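Local structure of gamma-glutamyl phosphate reductase (Thermotoga maritima, 1O20) at residues K38-A41 and I42-A46. The protein probably catalyses the NADPH-dependent reduction of L-glutamyl 5-phosphate to glutamate semialdehyde and phosphate, a step of proline biosynthesis. Sequence-based numbering, arbitrary orientation.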
loop_
_atom_site.group_PDB
_atom_site.type_symbol
_atom_site.label_atom_id
_atom_site.label_comp_id
_atom_site.label_asym_id
_atom_site.label_seq_id
_atom_site.Cartn_x
_atom_site.Cartn_y
_atom_site.Cartn_z
ATOM N N LYS A 38 -5.151 -13.280 -19.757
ATOM C CA LYS A 38 -4.669 -12.960 -18.421
ATOM C C LYS A 38 -5.766 -13.293 -17.376
ATOM O O LYS A 38 -5.463 -13.855 -16.333
ATOM C CB LYS A 38 -4.172 -11.498 -18.301
ATOM C CG LYS A 38 -3.076 -11.096 -19.324
ATOM C CD LYS A 38 -2.565 -9.654 -19.147
ATOM C CE LYS A 38 -3.562 -8.599 -19.606
ATOM N NZ LYS A 38 -3.082 -7.222 -19.522
ATOM N N ASN A 39 -7.016 -12.964 -17.665
ATOM C CA ASN A 39 -8.162 -13.322 -16.831
ATOM C C ASN A 39 -8.334 -14.858 -16.696
ATOM O O ASN A 39 -8.710 -15.358 -15.631
ATOM C CB ASN A 39 -9.458 -12.771 -17.392
ATOM C CG ASN A 39 -9.640 -11.296 -17.153
ATOM O OD1 ASN A 39 -8.901 -10.663 -16.368
ATOM N ND2 ASN A 39 -10.642 -10.713 -17.855
ATOM N N LYS A 40 -8.095 -15.579 -17.770
ATOM C CA LYS A 40 -8.137 -17.051 -17.765
ATOM C C LYS A 40 -7.069 -17.603 -16.791
ATOM O O LYS A 40 -7.379 -18.463 -15.952
ATOM C CB LYS A 40 -7.873 -17.612 -19.155
ATOM C CG LYS A 40 -8.214 -19.086 -19.329
ATOM C CD LYS A 40 -7.701 -19.620 -20.657
ATOM C CE LYS A 40 -7.688 -21.183 -20.658
ATOM N NZ LYS A 40 -7.404 -21.774 -22.001
ATOM N N ALA A 41 -5.849 -17.072 -16.880
ATOM C CA ALA A 41 -4.760 -17.425 -15.950
ATOM C C ALA A 41 -5.143 -17.161 -14.485
ATOM O O ALA A 41 -4.899 -18.011 -13.645
ATOM C CB ALA A 41 -3.493 -16.711 -16.286
ATOM N N ILE A 42 -5.757 -16.017 -14.210
ATOM C CA ILE A 42 -6.135 -15.610 -12.863
ATOM C C ILE A 42 -7.291 -16.464 -12.341
ATOM O O ILE A 42 -7.322 -16.825 -11.159
ATOM C CB ILE A 42 -6.447 -14.073 -12.805
ATOM C CG1 ILE A 42 -5.175 -13.281 -13.125
ATOM C CG2 ILE A 42 -6.989 -13.677 -11.441
ATOM C CD1 ILE A 42 -5.374 -11.828 -13.292
ATOM N N LYS A 43 -8.209 -16.829 -13.226
ATOM C CA LYS A 43 -9.289 -17.737 -12.883
ATOM C C LYS A 43 -8.734 -19.123 -12.519
ATOM O O LYS A 43 -9.173 -19.740 -11.537
ATOM C CB LYS A 43 -10.283 -17.859 -14.058
ATOM C CG LYS A 43 -11.411 -18.870 -13.867
ATOM C CD LYS A 43 -12.254 -18.533 -12.641
ATOM C CE LYS A 43 -13.717 -18.968 -12.744
ATOM N NZ LYS A 43 -14.509 -18.433 -11.552
ATOM N N LYS A 44 -7.810 -19.621 -13.338
ATOM C CA LYS A 44 -7.133 -20.866 -13.049
ATOM C C LYS A 44 -6.318 -20.809 -11.749
ATOM O O LYS A 44 -6.204 -21.849 -11.062
ATOM C CB LYS A 44 -6.249 -21.315 -14.231
ATOM C CG LYS A 44 -7.136 -21.781 -15.389
ATOM C CD LYS A 44 -6.427 -22.025 -16.679
ATOM C CE LYS A 44 -7.332 -22.882 -17.610
ATOM N NZ LYS A 44 -7.590 -24.245 -17.075
ATOM N N ILE A 45 -5.715 -19.644 -11.449
ATOM C CA ILE A 45 -5.044 -19.459 -10.184
ATOM C C ILE A 45 -6.046 -19.710 -9.034
ATOM O O ILE A 45 -5.778 -20.503 -8.123
ATOM C CB ILE A 45 -4.373 -18.088 -10.063
ATOM C CG1 ILE A 45 -3.117 -17.999 -10.928
ATOM C CG2 ILE A 45 -4.017 -17.794 -8.569
ATOM C CD1 ILE A 45 -2.532 -16.605 -11.002
ATOM N N ALA A 46 -7.190 -19.059 -9.093
ATOM C CA ALA A 46 -8.291 -19.279 -8.131
ATOM C C ALA A 46 -8.680 -20.765 -7.998
ATOM O O ALA A 46 -8.832 -21.309 -6.885
ATOM C CB ALA A 46 -9.529 -18.424 -8.532
#
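K40 and K44, one turn apart, run side by side in the same direction, K40 CE lying 3.5 Å from K44 CE. K40 is extended, CG anti to its backbone N (chi1 -166°), whereas K44 bends at its last torsion (chi4 -65°), which turns its amine off the shared line. K40 NZ and K44 NZ are 5.5 Å apart, and the salt bridge of K44 NZ with E179 probably offsets their mutual repulsion. Long, flexible lysines suit this outer side, where K40 and K43 are exposed.

The buried side is tighter. I42 lays CG1 3.3 Å from K38 O, and I45 sets its own CG1 3.2 Å from A41 O, each beta-branched chain hugging the carbonyl that its backbone N also binds. Those N-H bonds are the i to i+4 bonds of an amphipathic alpha-helix, 35-51, in the aldehyde dehydrogenase-like fold; the bond from K44 N to K40 O (2.9 Å) is nearly straight at 167°. I42 packs on helices 84-99 and 138-149, and I45 on both and on helix 163-177, where A41, whose methyl takes little space, meets L177. Buried K38 makes a salt bridge with D102 and hydrogen-bonds the backbone O of K149, and N39 OD1 accepts a hydrogen bond from K149 NZ.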